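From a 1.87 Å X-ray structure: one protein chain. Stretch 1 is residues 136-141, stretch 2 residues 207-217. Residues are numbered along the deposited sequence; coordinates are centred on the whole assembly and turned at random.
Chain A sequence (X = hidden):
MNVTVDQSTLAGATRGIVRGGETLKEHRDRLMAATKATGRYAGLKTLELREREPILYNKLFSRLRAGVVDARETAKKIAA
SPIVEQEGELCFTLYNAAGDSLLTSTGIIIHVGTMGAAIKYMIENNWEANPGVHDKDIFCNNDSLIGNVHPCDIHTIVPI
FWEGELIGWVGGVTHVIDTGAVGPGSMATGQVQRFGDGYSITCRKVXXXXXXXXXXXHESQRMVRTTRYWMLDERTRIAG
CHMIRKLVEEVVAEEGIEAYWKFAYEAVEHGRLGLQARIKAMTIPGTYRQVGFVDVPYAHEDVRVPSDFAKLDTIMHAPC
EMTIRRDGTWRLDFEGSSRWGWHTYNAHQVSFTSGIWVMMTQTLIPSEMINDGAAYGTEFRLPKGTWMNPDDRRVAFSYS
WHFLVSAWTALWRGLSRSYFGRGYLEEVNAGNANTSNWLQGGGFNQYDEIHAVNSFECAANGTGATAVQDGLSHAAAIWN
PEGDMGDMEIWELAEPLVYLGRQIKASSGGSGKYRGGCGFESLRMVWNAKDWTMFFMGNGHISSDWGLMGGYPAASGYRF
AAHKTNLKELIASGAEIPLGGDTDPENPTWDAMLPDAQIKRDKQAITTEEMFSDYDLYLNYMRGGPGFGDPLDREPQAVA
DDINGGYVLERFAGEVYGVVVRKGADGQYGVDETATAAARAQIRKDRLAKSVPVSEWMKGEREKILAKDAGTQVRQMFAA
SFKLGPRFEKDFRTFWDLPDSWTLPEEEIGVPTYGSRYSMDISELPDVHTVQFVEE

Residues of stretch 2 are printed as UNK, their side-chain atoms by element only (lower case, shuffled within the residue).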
ATOM      1  N   LYS A 136     -13.311 -21.252 -12.353  1.00 16.64           N
ATOM      2  CA  LYS A 136     -12.029 -20.761 -12.922  1.00 17.05           C
ATOM      3  C   LYS A 136     -11.573 -19.360 -12.443  1.00 16.23           C
ATOM      4  O   LYS A 136     -10.602 -18.802 -12.967  1.00 16.08           O
ATOM      5  CB  LYS A 136     -12.021 -20.863 -14.444  1.00 18.33           C
ATOM      6  CG  LYS A 136     -12.329 -22.251 -14.983  1.00 19.95           C
ATOM      7  CD  LYS A 136     -12.020 -22.235 -16.479  1.00 21.87           C
ATOM      8  CE  LYS A 136     -12.509 -23.493 -17.152  1.00 23.91           C
ATOM      9  NZ  LYS A 136     -11.812 -24.679 -16.572  1.00 25.33           N
ATOM     10  N   ASP A 137     -12.297 -18.771 -11.473  1.00 15.58           N
ATOM     11  CA  ASP A 137     -11.816 -17.547 -10.830  1.00 14.86           C
ATOM     12  C   ASP A 137     -10.544 -17.831 -10.010  1.00 14.15           C
ATOM     13  O   ASP A 137     -10.310 -18.963  -9.594  1.00 13.76           O
ATOM     14  CB  ASP A 137     -12.906 -16.938  -9.934  1.00 14.85           C
ATOM     15  CG  ASP A 137     -13.954 -16.157 -10.713  1.00 14.92           C
ATOM     16  OD1 ASP A 137     -13.818 -15.938 -11.949  1.00 14.72           O
ATOM     17  OD2 ASP A 137     -14.921 -15.714 -10.071  1.00 14.98           O
ATOM     18  N   ILE A 138      -9.740 -16.790  -9.818  1.00 13.76           N
ATOM     19  CA  ILE A 138      -8.584 -16.815  -8.904  1.00 13.45           C
ATOM     20  C   ILE A 138      -8.679 -15.643  -7.916  1.00 13.11           C
ATOM     21  O   ILE A 138      -8.774 -14.478  -8.335  1.00 13.54           O
ATOM     22  CB  ILE A 138      -7.247 -16.690  -9.687  1.00 13.55           C
ATOM     23  CG1 ILE A 138      -7.123 -17.815 -10.715  1.00 13.68           C
ATOM     24  CG2 ILE A 138      -6.050 -16.775  -8.731  1.00 13.50           C
ATOM     25  CD1 ILE A 138      -5.910 -17.637 -11.678  1.00 13.92           C
ATOM     26  N   PHE A 139      -8.650 -15.960  -6.611  1.00 12.67           N
ATOM     27  CA  PHE A 139      -8.631 -14.971  -5.537  1.00 12.41           C
ATOM     28  C   PHE A 139      -7.241 -14.897  -4.890  1.00 12.45           C
ATOM     29  O   PHE A 139      -6.540 -15.900  -4.795  1.00 12.34           O
ATOM     30  CB  PHE A 139      -9.750 -15.256  -4.477  1.00 12.16           C
ATOM     31  CG  PHE A 139     -11.150 -15.115  -5.015  1.00 12.10           C
ATOM     32  CD1 PHE A 139     -11.806 -13.884  -4.995  1.00 12.08           C
ATOM     33  CD2 PHE A 139     -11.829 -16.212  -5.546  1.00 12.08           C
ATOM     34  CE1 PHE A 139     -13.101 -13.748  -5.500  1.00 12.23           C
ATOM     35  CE2 PHE A 139     -13.120 -16.087  -6.068  1.00 12.22           C
ATOM     36  CZ  PHE A 139     -13.765 -14.859  -6.049  1.00 12.29           C
ATOM     37  N   CYS A 140      -6.830 -13.705  -4.468  1.00 12.48           N
ATOM     38  CA  CYS A 140      -5.618 -13.529  -3.699  1.00 12.56           C
ATOM     39  C   CYS A 140      -5.937 -12.757  -2.424  1.00 12.18           C
ATOM     40  O   CYS A 140      -6.776 -11.870  -2.430  1.00 12.09           O
ATOM     41  CB  CYS A 140      -4.548 -12.823  -4.553  1.00 13.04           C
ATOM     42  SG  CYS A 140      -2.924 -12.618  -3.768  1.00 13.66           S
ATOM     43  N   ASN A 141      -5.249 -13.091  -1.338  1.00 11.93           N
ATOM     44  CA  ASN A 141      -5.512 -12.462  -0.029  1.00 11.70           C
ATOM     45  C   ASN A 141      -4.313 -12.533   0.897  1.00 11.37           C
ATOM     46  O   ASN A 141      -3.567 -13.529   0.875  1.00 11.13           O
ATOM     47  CB  ASN A 141      -6.707 -13.191   0.634  1.00 11.74           C
ATOM     48  CG  ASN A 141      -7.003 -12.689   2.025  1.00 11.88           C
ATOM     49  OD1 ASN A 141      -7.560 -11.600   2.204  1.00 11.89           O
ATOM     50  ND2 ASN A 141      -6.598 -13.452   3.024  1.00 12.00           N
ATOM     51  N   UNK A 207      -7.975 -12.913 -11.090  1.00 13.35           N
ATOM     52  CA  UNK A 207      -8.053 -13.617 -12.354  1.00 13.65           C
ATOM     53  C   UNK A 207      -9.385 -14.305 -12.580  1.00 13.98           C
ATOM     54  O   UNK A 207     -10.184 -14.527 -11.641  1.00 13.84           O
ATOM     55  N   UNK A 208      -9.629 -14.630 -13.856  1.00 14.22           N
ATOM     56  CA  UNK A 208     -10.806 -15.350 -14.285  1.00 14.50           C
ATOM     57  C   UNK A 208     -10.438 -16.187 -15.518  1.00 14.95           C
ATOM     58  O   UNK A 208      -9.437 -15.892 -16.201  1.00 14.67           O
ATOM     59  c   UNK A 208     -11.940 -14.364 -14.590  1.00 14.80           C
ATOM     60  N   UNK A 209     -11.217 -17.235 -15.783  1.00 15.35           N
ATOM     61  CA  UNK A 209     -10.884 -18.194 -16.816  1.00 16.03           C
ATOM     62  C   UNK A 209      -9.405 -18.680 -16.687  1.00 15.60           C
ATOM     63  O   UNK A 209      -8.662 -18.789 -17.664  1.00 14.94           O
ATOM     64  c   UNK A 209     -11.176 -17.575 -18.195  1.00 17.35           C
ATOM     65  c   UNK A 209     -11.214 -18.602 -19.304  1.00 18.82           C
ATOM     66  o   UNK A 209     -11.658 -19.770 -19.103  1.00 20.83           O
ATOM     67  n   UNK A 209     -10.726 -18.201 -20.498  1.00 19.76           N
ATOM     68  N   UNK A 210      -8.984 -18.920 -15.451  1.00 15.34           N
ATOM     69  CA  UNK A 210      -7.643 -19.448 -15.146  1.00 15.17           C
ATOM     70  C   UNK A 210      -6.497 -18.513 -15.549  1.00 14.95           C
ATOM     71  O   UNK A 210      -5.349 -18.952 -15.652  1.00 14.56           O
ATOM     72  c   UNK A 210      -8.228 -21.968 -14.944  1.00 15.69           C
ATOM     73  o   UNK A 210      -8.836 -21.700 -13.876  1.00 15.56           O
ATOM     74  o   UNK A 210      -8.224 -23.140 -15.402  1.00 16.24           O
ATOM     75  c   UNK A 210      -7.453 -20.887 -15.735  1.00 15.42           C
ATOM     76  N   UNK A 211      -6.793 -17.228 -15.733  1.00 14.83           N
ATOM     77  CA  UNK A 211      -5.844 -16.274 -16.308  1.00 14.99           C
ATOM     78  C   UNK A 211      -5.753 -15.039 -15.407  1.00 14.55           C
ATOM     79  O   UNK A 211      -6.792 -14.416 -15.117  1.00 14.38           O
ATOM     80  c   UNK A 211      -5.181 -15.003 -18.394  1.00 15.76           C
ATOM     81  o   UNK A 211      -6.499 -16.991 -18.507  1.00 16.17           O
ATOM     82  c   UNK A 211      -6.271 -15.835 -17.710  1.00 15.61           C
ATOM     83  N   UNK A 212      -4.526 -14.684 -14.982  1.00 14.14           N
ATOM     84  CA  UNK A 212      -4.333 -13.495 -14.147  1.00 13.96           C
ATOM     85  C   UNK A 212      -4.567 -12.162 -14.897  1.00 13.80           C
ATOM     86  O   UNK A 212      -4.178 -12.013 -16.063  1.00 14.03           O
ATOM     87  c   UNK A 212      -2.931 -13.519 -13.508  1.00 13.99           C
ATOM     88  c   UNK A 212      -3.512 -14.445 -11.213  1.00 13.68           C
ATOM     89  c   UNK A 212      -2.724 -14.648 -12.486  1.00 13.89           C
ATOM     90  c   UNK A 212      -1.271 -14.721 -12.123  1.00 14.07           C
ATOM     91  N   UNK A 213      -5.191 -11.210 -14.236  1.00 13.51           N
ATOM     92  CA  UNK A 213      -5.478  -9.906 -14.860  1.00 13.60           C
ATOM     93  C   UNK A 213      -4.199  -9.048 -14.900  1.00 13.30           C
ATOM     94  O   UNK A 213      -3.466  -8.954 -13.909  1.00 12.82           O
ATOM     95  c   UNK A 213      -8.500 -10.446 -14.972  1.00 14.38           C
ATOM     96  c   UNK A 213      -9.778 -11.027 -14.826  1.00 14.46           C
ATOM     97  c   UNK A 213      -6.549  -9.112 -14.078  1.00 13.84           C
ATOM     98  c   UNK A 213      -8.596  -9.690 -12.721  1.00 14.20           C
ATOM     99  c   UNK A 213     -10.444 -10.952 -13.631  1.00 14.38           C
ATOM    100  c   UNK A 213      -9.856 -10.275 -12.567  1.00 14.12           C
ATOM    101  c   UNK A 213      -7.891  -9.790 -13.924  1.00 14.02           C
ATOM    102  N   UNK A 214      -3.992  -8.357 -16.016  1.00 13.44           N
ATOM    103  CA  UNK A 214      -2.788  -7.552 -16.211  1.00 13.61           C
ATOM    104  C   UNK A 214      -2.686  -6.347 -15.230  1.00 13.48           C
ATOM    105  O   UNK A 214      -1.572  -6.011 -14.803  1.00 13.36           O
ATOM    106  c   UNK A 214      -1.310  -6.584 -18.043  1.00 14.19           C
ATOM    107  c   UNK A 214      -2.700  -7.043 -17.649  1.00 13.91           C
ATOM    108  n   UNK A 214      -0.164  -7.868 -21.133  1.00 15.09           N
ATOM    109  c   UNK A 214      -1.250  -5.839 -19.353  1.00 14.50           C
ATOM    110  n   UNK A 214      -1.913  -6.486 -20.484  1.00 14.78           N
ATOM    111  c   UNK A 214      -1.386  -7.382 -21.309  1.00 15.14           C
ATOM    112  n   UNK A 214      -2.118  -7.836 -22.337  1.00 15.38           N
ATOM    113  N   UNK A 215      -3.814  -5.704 -14.891  1.00 13.39           N
ATOM    114  CA  UNK A 215      -3.790  -4.582 -13.935  1.00 13.26           C
ATOM    115  C   UNK A 215      -3.266  -5.035 -12.571  1.00 12.90           C
ATOM    116  O   UNK A 215      -2.441  -4.322 -11.962  1.00 12.59           O
ATOM    117  c   UNK A 215      -6.349  -4.742 -13.547  1.00 13.77           C
ATOM    118  o   UNK A 215      -6.340  -5.903 -13.982  1.00 13.88           O
ATOM    119  o   UNK A 215      -7.330  -4.277 -12.894  1.00 14.14           O
ATOM    120  c   UNK A 215      -5.143  -3.824 -13.803  1.00 13.54           C
ATOM    121  N   UNK A 216      -3.702  -6.221 -12.110  1.00 12.54           N
ATOM    122  CA  UNK A 216      -3.156  -6.854 -10.903  1.00 12.38           C
ATOM    123  C   UNK A 216      -1.649  -7.127 -11.013  1.00 12.33           C
ATOM    124  O   UNK A 216      -0.871  -6.818 -10.093  1.00 12.22           O
ATOM    125  c   UNK A 216      -3.194  -8.120  -7.339  1.00 12.35           C
ATOM    126  c   UNK A 216      -2.517 -10.296 -10.166  1.00 12.31           C
ATOM    127  c   UNK A 216      -2.853  -9.051  -8.335  1.00 12.27           C
ATOM    128  n   UNK A 216      -1.892 -10.929  -9.114  1.00 12.31           N
ATOM    129  c   UNK A 216      -2.734  -8.347  -6.009  1.00 12.28           C
ATOM    130  c   UNK A 216      -2.004  -9.499  -5.681  1.00 12.17           C
ATOM    131  c   UNK A 216      -3.896  -8.165 -10.584  1.00 12.37           C
ATOM    132  c   UNK A 216      -3.130  -9.153  -9.732  1.00 12.24           C
ATOM    133  c   UNK A 216      -1.660 -10.431  -6.643  1.00 12.21           C
ATOM    134  c   UNK A 216      -2.088 -10.191  -7.971  1.00 12.24           C
ATOM    135  N   UNK A 217      -1.240  -7.707 -12.138  1.00 12.56           N
ATOM    136  CA  UNK A 217       0.174  -8.060 -12.361  1.00 12.57           C
ATOM    137  C   UNK A 217       1.092  -6.830 -12.289  1.00 12.44           C
ATOM    138  O   UNK A 217       2.069  -6.830 -11.518  1.00 12.05           O
ATOM    139  c   UNK A 217      -0.263 -10.231 -13.790  1.00 13.02           C
ATOM    140  c   UNK A 217      -0.276 -10.755 -15.224  1.00 13.31           C
ATOM    141  c   UNK A 217       0.359  -8.836 -13.689  1.00 12.92           C
ATOM    142  c   UNK A 217       0.431 -11.250 -12.861  1.00 13.02           C
TER
HETATM  143  O   HOH W   1     -13.702 -17.503 -14.198  1.00 11.64           O
HETATM  144  O   HOH W   2      -8.730 -20.740 -11.213  1.00 16.96           O

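Position 207 has no side-chain atoms. Its backbone O accepts from Ile138 N at 2.9 Å. It is Gly207, paired with Ile138 in antiparallel register. The return bond from Gly207 N to Ile138 O is weak at 3.3 Å. Asp137 CA also makes a CA-H...O contact with Gly207 O at 3.5 Å. A CB here would sit 2.7 Å from the backbone O of position 211, a clash, and 3.2 Å from Ile138 CD1.

Position 208 carries one carbon and nothing beyond it. That carbon lies 3.6 Å from Asp137 OD1. This is Ala208, and its CB points sideways to stretch 1.

Position 209 has two side-chain carbons, the second bearing one oxygen and one nitrogen. Its side-chain oxygen lies 3.6 Å from Lys136 CD. The amide end identifies Asn209. Its CB points away, but the end returns. Water 1 accepts from Asn209 N at 3.0 Å and donates to Asp137 OD1 at 2.7 Å, so it bridges the stretches.

Position 210 has two carbons, the second bearing two oxygens. One of these oxygens lies 3.3 Å from Lys136 CB. It is a short carboxylate, Asp210, and the oxygen is OD1. Asp210 N donates to Lys136 O at 3.0 Å with a nearly straight geometry. Lys136 NZ lies 4.1 Å from Asp210 OD2, so the opposite charges are near but beyond salt-bridge range. Water 2 donates to Asp210 OD1 at 2.8 Å and to Asp137 O at 2.9 Å.

Position 211 has one carbon bearing an oxygen and a carbon, the branched pattern of Thr211. It points away from stretch 1. Thr211 OG1 donates to Asn209 O at 2.9 Å. The type I' turn from Ala208 to Thr211 is closed by Thr211 N to Ala208 O at 3.0 Å and Ala208 N to Thr211 O at 3.1 Å.

Position 212 has four carbons, forked at the second. A terminal carbon lies 4.0 Å from Ile138 CD1, an apolar contact. This is Leu212, and the carbon is CD2.

Position 213 has one carbon and a six-carbon ring, Phe213. It makes no contact with stretch 1 and occupies the N-cap position before the helix.

Position 214 has three carbons, a nitrogen, then a carbon with two more nitrogens. This guanidinium belongs to Arg214, out of reach of stretch 1.

Position 215 has two carbons and two terminal oxygens, Asp215. It too is out of reach.

Position 216 has one carbon and fused rings holding eight carbons and one nitrogen. A carbon of the six-membered ring lies 3.8 Å from Cys140 SG, which approaches the ring obliquely. This is Trp216, and the carbon is CH2.

Position 217 has four carbons forked at the second, Leu217. It does not touch stretch 1.

The contact rests on backbone pairing. Gly207 and Asp210 hold Ile138 and Lys136 by three hydrogen bonds, one of them weak. Two waters tie Asp137 to the turn. Apolar contacts to Leu212 and Trp216 extend the contact along the strand through Ile138 and Cys140.

Stretch 2, residues 207-217: GANDTLFRDWL
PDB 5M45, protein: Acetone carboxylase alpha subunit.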